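Local structure of aspergillopepsin-2 heavy chain (Aspergillus niger var. macrosporus, 1Y43) at residues 56-59 / 60-63; 68-71 / 72-76; 119-122 / 123-126. The protein forms the heavy chain of a two-chain glutamic endopeptidase of the peptidase G1 family, an acid protease that probably cleaves proteins at low pH. One frame throughout, in Å; residues are numbered along the deposited sequence.

Contact 1: residues 56-59 / 60-63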
loop_
_atom_site.group_PDB
_atom_site.type_symbol
_atom_site.label_atom_id
_atom_site.label_comp_id
_atom_site.label_asym_id
_atom_site.label_seq_id
_atom_site.Cartn_x
_atom_site.Cartn_y
_atom_site.Cartn_z
ATOM N N THR B 56 -9.244 10.427 10.787
ATOM C CA THR B 56 -9.911 11.069 9.664
ATOM C C THR B 56 -8.916 11.319 8.530
ATOM O O THR B 56 -7.824 11.848 8.759
ATOM C CB THR B 56 -10.510 12.408 10.120
ATOM O OG1 THR B 56 -11.462 12.160 11.152
ATOM C CG2 THR B 56 -11.182 13.117 8.960
ATOM N N ILE B 57 -9.302 10.907 7.325
ATOM C CA ILE B 57 -8.490 11.051 6.120
ATOM C C ILE B 57 -9.261 11.952 5.139
ATOM O O ILE B 57 -10.430 11.681 4.852
ATOM C CB ILE B 57 -8.274 9.665 5.431
ATOM C CG1 ILE B 57 -7.805 8.599 6.426
ATOM C CG2 ILE B 57 -7.311 9.804 4.252
ATOM C CD1 ILE B 57 -6.404 8.797 6.954
ATOM N N SER B 58 -8.618 13.008 4.640
ATOM C CA SER B 58 -9.248 13.928 3.680
ATOM C C SER B 58 -8.359 14.133 2.451
ATOM O O SER B 58 -7.141 13.936 2.505
ATOM C CB SER B 58 -9.487 15.311 4.306
ATOM O OG SER B 58 -10.296 15.243 5.471
ATOM N N GLU B 59 -8.965 14.568 1.351
ATOM C CA GLU B 59 -8.208 14.816 0.131
ATOM C C GLU B 59 -7.102 15.821 0.445
ATOM O O GLU B 59 -7.316 16.783 1.194
ATOM C CB GLU B 59 -9.115 15.392 -0.967
ATOM C CG GLU B 59 -8.481 15.445 -2.366
ATOM C CD GLU B 59 -7.520 16.616 -2.595
ATOM O OE1 GLU B 59 -7.631 17.650 -1.903
ATOM O OE2 GLU B 59 -6.654 16.506 -3.494
ATOM N N GLY B 60 -5.910 15.562 -0.085
ATOM C CA GLY B 60 -4.806 16.477 0.108
ATOM C C GLY B 60 -3.980 16.308 1.359
ATOM O O GLY B 60 -2.928 16.930 1.464
ATOM N N ASP B 61 -4.437 15.499 2.309
ATOM C CA ASP B 61 -3.683 15.297 3.541
ATOM C C ASP B 61 -2.410 14.507 3.277
ATOM O O ASP B 61 -2.364 13.663 2.378
ATOM C CB ASP B 61 -4.515 14.513 4.557
ATOM C CG ASP B 61 -5.636 15.330 5.172
ATOM O OD1 ASP B 61 -5.671 16.569 5.006
ATOM O OD2 ASP B 61 -6.474 14.717 5.857
ATOM N N SER B 62 -1.388 14.785 4.076
ATOM C CA SER B 62 -0.117 14.088 3.990
ATOM C C SER B 62 -0.178 12.939 4.975
ATOM O O SER B 62 -0.399 13.141 6.179
ATOM C CB SER B 62 1.017 15.017 4.377
ATOM O OG SER B 62 1.289 15.906 3.318
ATOM N N ILE B 63 0.005 11.735 4.454
ATOM C CA ILE B 63 -0.065 10.536 5.259
ATOM C C ILE B 63 1.274 9.816 5.286
ATOM O O ILE B 63 1.980 9.781 4.274
ATOM C CB ILE B 63 -1.101 9.560 4.647
ATOM C CG1 ILE B 63 -2.465 10.240 4.520
ATOM C CG2 ILE B 63 -1.190 8.278 5.447
ATOM C CD1 ILE B 63 -3.045 10.788 5.810
HETATM O O HOH W 1 -8.416 15.333 7.653
HETATM O O HOH W 2 -5.886 18.669 3.208
#
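D61 reaches back across the turn to S58 and holds it by two hydrogen bonds. Its backbone N donates to S58 O (3.1 Å), while its carboxylate OD2 accepts from S58 N at 3.0 Å. This second bond is somewhat bent (140° at the hydrogen) and meets the carboxylate from above its plane. With CG anti to its own carbonyl carbon (chi1 -73°), the acid lies beside its own backbone N, and OD2 comes within bonding distance of S58 N. A water joins OD2, 2.7 Å away, to S58 OG, and N81 ND2 from the neighbouring strand 74-81 also donates to OD2. Three donors on OD2, the water included, would be expected to favour a charged carboxylate at this buried residue. OD1 is held too: a second water, 2.8 Å from it, donates also to E59 O. Between these anchors the chain bends at E59 and G60. G60 has positive phi (86°), and having no side chain it escapes collision with the preceding carbonyl. The E59 chain is bent at chi2, which folds its carboxylate back beside the G60 peptide, CD lying 3.2 Å from G60 N; this is a packing approach without a bond. Across the turn, I57 before it and I63 after it touch through their CD1 methyls, 4.1 Å apart, crossing at about a right angle. The isoleucines also each pack on an apolar side chain of the other protein chain, presumably the light chain, whose strand pairs with S62 and I63. The whole is a type II beta turn with glycine at its third position, tightened by an aspartate at its fourth, that leads into strand 62-69.

Contact 2: residues 68-71 / 72-76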
loop_
_atom_site.group_PDB
_atom_site.type_symbol
_atom_site.label_atom_id
_atom_site.label_comp_id
_atom_site.label_asym_id
_atom_site.label_seq_id
_atom_site.Cartn_x
_atom_site.Cartn_y
_atom_site.Cartn_z
ATOM N N GLU B 68 6.058 -2.672 10.596
ATOM C CA GLU B 68 7.272 -3.156 11.240
ATOM C C GLU B 68 7.010 -4.577 11.728
ATOM O O GLU B 68 5.941 -4.867 12.273
ATOM C CB GLU B 68 7.616 -2.270 12.439
ATOM C CG GLU B 68 8.035 -0.838 12.095
ATOM C CD GLU B 68 8.290 0.027 13.342
ATOM O OE1 GLU B 68 8.302 -0.531 14.473
ATOM O OE2 GLU B 68 8.474 1.267 13.201
ATOM N N ALA B 69 7.988 -5.455 11.537
ATOM C CA ALA B 69 7.874 -6.843 11.975
ATOM C C ALA B 69 8.869 -7.062 13.101
ATOM O O ALA B 69 10.059 -6.821 12.918
ATOM C CB ALA B 69 8.192 -7.790 10.825
ATOM N N THR B 70 8.386 -7.478 14.262
ATOM C CA THR B 70 9.269 -7.751 15.393
ATOM C C THR B 70 9.701 -9.230 15.398
ATOM O O THR B 70 10.626 -9.631 16.117
ATOM C CB THR B 70 8.617 -7.332 16.736
ATOM O OG1 THR B 70 7.307 -7.895 16.834
ATOM C CG2 THR B 70 8.517 -5.810 16.823
ATOM N N SER B 71 9.006 -10.032 14.609
ATOM C CA SER B 71 9.309 -11.441 14.430
ATOM C C SER B 71 8.498 -11.837 13.195
ATOM O O SER B 71 7.784 -11.001 12.621
ATOM C CB SER B 71 8.897 -12.277 15.651
ATOM O OG SER B 71 7.528 -12.615 15.639
ATOM N N LYS B 72 8.605 -13.086 12.765
ATOM C CA LYS B 72 7.844 -13.527 11.598
ATOM C C LYS B 72 6.340 -13.621 11.864
ATOM O O LYS B 72 5.553 -13.748 10.926
ATOM C CB LYS B 72 8.382 -14.858 11.066
ATOM C CG LYS B 72 9.738 -14.723 10.390
ATOM C CD LYS B 72 10.227 -16.074 9.936
ATOM C CE LYS B 72 11.612 -16.011 9.301
ATOM N NZ LYS B 72 12.261 -17.369 9.365
ATOM N N SER B 73 5.949 -13.508 13.134
ATOM C CA SER B 73 4.544 -13.585 13.511
ATOM C C SER B 73 4.068 -12.457 14.433
ATOM O O SER B 73 3.049 -12.600 15.118
ATOM C CB SER B 73 4.224 -14.961 14.128
ATOM O OG SER B 73 5.081 -15.275 15.221
ATOM N N SER B 74 4.781 -11.332 14.447
ATOM C CA SER B 74 4.390 -10.202 15.288
ATOM C C SER B 74 4.908 -8.901 14.690
ATOM O O SER B 74 5.901 -8.901 13.956
ATOM C CB SER B 74 4.905 -10.363 16.731
ATOM O OG SER B 74 6.319 -10.356 16.809
ATOM N N GLY B 75 4.212 -7.811 14.974
ATOM C CA GLY B 75 4.625 -6.518 14.455
ATOM C C GLY B 75 3.554 -5.469 14.652
ATOM O O GLY B 75 2.662 -5.630 15.482
ATOM N N SER B 76 3.584 -4.425 13.832
ATOM C CA SER B 76 2.618 -3.350 13.950
ATOM C C SER B 76 2.387 -2.630 12.620
ATOM O O SER B 76 3.191 -2.724 11.678
ATOM C CB SER B 76 3.095 -2.331 14.997
ATOM O OG SER B 76 4.333 -1.750 14.607
#
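E68 and S76 face each other as an antiparallel hydrogen-bonded pair, and this end of the contact is the compact one. S76 N donates to E68 O (2.9 Å), and E68 N returns a bond to S76 O. One step further, A69 and G75 form a non-hydrogen-bonded pair whose CA atoms are only 4.1 Å apart; G75, lacking a side chain, permits this closeness, and its CA lies 3.0 Å from E68 O in a CA-H...O contact. The other edge of strand 62-69 at E68 pairs with a strand of the partner protein chain. Toward the turn the backbone pairing slackens: T70 N still donates to S74 O at 2.9 Å, but the bond from S71 N to the same oxygen is weak. Hydroxyls take over there. S74 OG sits between T70 OG1 (2.7 Å) and S71 OG (2.8 Å), bonded to both, with either member of each pair able to donate. S71 OG in addition accepts from S73 N at 3.1 Å, an ST turn. Its position between backbone N and carbonyl carbon (chi1 83°) puts it within bonding distance of both S73 N and S74 OG. This is the solvent side: K72, at the turn, is exposed, and so is T70. The arrangement is a beta hairpin of strands 62-69 and 74-81, closed by a type I turn at S71-S74 and bound up by a run of hydroxyls.

Contact 3: residues 119-122 / 123-126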
loop_
_atom_site.group_PDB
_atom_site.type_symbol
_atom_site.label_atom_id
_atom_site.label_comp_id
_atom_site.label_asym_id
_atom_site.label_seq_id
_atom_site.Cartn_x
_atom_site.Cartn_y
_atom_site.Cartn_z
ATOM N N VAL B 119 -12.669 -4.284 -7.713
ATOM C CA VAL B 119 -13.484 -3.082 -7.683
ATOM C C VAL B 119 -13.170 -2.230 -8.929
ATOM O O VAL B 119 -12.062 -2.287 -9.470
ATOM C CB VAL B 119 -13.220 -2.270 -6.367
ATOM C CG1 VAL B 119 -11.834 -1.657 -6.359
ATOM C CG2 VAL B 119 -14.299 -1.229 -6.141
ATOM N N ALA B 120 -14.171 -1.523 -9.445
ATOM C CA ALA B 120 -13.955 -0.661 -10.608
ATOM C C ALA B 120 -12.842 0.275 -10.164
ATOM O O ALA B 120 -12.905 0.847 -9.065
ATOM C CB ALA B 120 -15.219 0.115 -10.939
ATOM N N PHE B 121 -11.821 0.394 -11.003
ATOM C CA PHE B 121 -10.629 1.176 -10.697
ATOM C C PHE B 121 -10.752 2.689 -10.902
ATOM O O PHE B 121 -10.991 3.162 -12.007
ATOM C CB PHE B 121 -9.482 0.602 -11.519
ATOM C CG PHE B 121 -8.128 0.903 -10.973
ATOM C CD1 PHE B 121 -7.847 0.765 -9.612
ATOM C CD2 PHE B 121 -7.114 1.287 -11.833
ATOM C CE1 PHE B 121 -6.552 1.005 -9.122
ATOM C CE2 PHE B 121 -5.824 1.533 -11.364
ATOM C CZ PHE B 121 -5.538 1.391 -10.007
ATOM N N ALA B 122 -10.560 3.441 -9.821
ATOM C CA ALA B 122 -10.663 4.897 -9.855
ATOM C C ALA B 122 -9.482 5.610 -10.528
ATOM O O ALA B 122 -8.349 5.127 -10.501
ATOM C CB ALA B 122 -10.833 5.432 -8.437
ATOM N N ASP B 123 -9.767 6.754 -11.148
ATOM C CA ASP B 123 -8.713 7.583 -11.736
ATOM C C ASP B 123 -8.277 8.473 -10.563
ATOM O O ASP B 123 -8.987 9.394 -10.162
ATOM C CB ASP B 123 -9.250 8.448 -12.876
ATOM C CG ASP B 123 -8.179 9.337 -13.492
ATOM O OD1 ASP B 123 -7.076 9.485 -12.916
ATOM O OD2 ASP B 123 -8.438 9.896 -14.571
ATOM N N PHE B 124 -7.117 8.163 -9.998
ATOM C CA PHE B 124 -6.567 8.897 -8.857
ATOM C C PHE B 124 -5.526 9.940 -9.268
ATOM O O PHE B 124 -4.860 10.514 -8.405
ATOM C CB PHE B 124 -5.929 7.903 -7.869
ATOM C CG PHE B 124 -4.979 6.932 -8.526
ATOM C CD1 PHE B 124 -3.654 7.279 -8.765
ATOM C CD2 PHE B 124 -5.422 5.682 -8.951
ATOM C CE1 PHE B 124 -2.794 6.401 -9.427
ATOM C CE2 PHE B 124 -4.565 4.806 -9.611
ATOM C CZ PHE B 124 -3.255 5.165 -9.845
ATOM N N GLY B 125 -5.351 10.145 -10.575
ATOM C CA GLY B 125 -4.367 11.094 -11.054
ATOM C C GLY B 125 -2.997 10.474 -10.914
ATOM O O GLY B 125 -2.566 9.697 -11.760
ATOM N N SER B 126 -2.343 10.751 -9.798
ATOM C CA SER B 126 -1.020 10.209 -9.541
ATOM C C SER B 126 -0.832 10.102 -8.032
ATOM O O SER B 126 -1.475 10.837 -7.271
ATOM C CB SER B 126 0.035 11.143 -10.142
ATOM O OG SER B 126 1.266 10.491 -10.261
#
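F124 presents the CE2 edge of its ring to the ring of F121, an offset edge-to-face pair with centroids 5.8 Å apart and planes at 72°. The nearest approach is F124 CE2 to F121 CZ, 3.6 Å, with F121 CZ lying near the plane of the F124 ring; F121 CE2 follows at 3.9 Å from the same F124 CE2. Neither first side-chain bond aims at the other segment, yet the ring ends draw together. F121 achieves this with CG anti to its backbone N (chi1 -158°), F124 with CG set between N and carbonyl carbon (chi1 50°), which tips its ring back toward the residues before it. F124 also passes A122 O, 3.4 Å from its CD2 and oblique to the ring. F121 is further packed by L158 and T159 of strand 156-163 and by Y172, while F124 lies against V109 and V170 and against an apolar side chain of the other protein chain. D123 turns the other way. Its OD1 accepts from G125 N at 3.0 Å, met nearly along the C-O axis, which makes an Asx turn. The bond spans F124 and closes the turn at G125, whose positive phi suits a glycine. The D123 backbone also bonds to the other chain, and that of G125 to Y172. Chemically the contact divides its work: buried aromatic packing joins the end of strand 117-121 to the following loop, and one carboxylate oxygen closes the turn within that loop. The meeting of side chains is thus apolar and aromatic, whereas the clear polar bond, from G125 N to D123 OD1, is local to the turn.

The three contacts follow one another along the chain, and none touches another. Contacts 1 and 2 share strand 62-69, with contact 1 leading into its start and contact 2 turning away from its end into strand 74-81; their centres are 27 Å apart and nearest atoms about 13 Å. Contact 3 is nearer to contact 1, 17 Å between centres and about 8 Å between nearest atoms, and lies on the other side of the chain's centre from contact 2, 31 Å away centre to centre. Each reaches the other protein chain, presumably the light chain, through at least one residue, so the three have that interface in common.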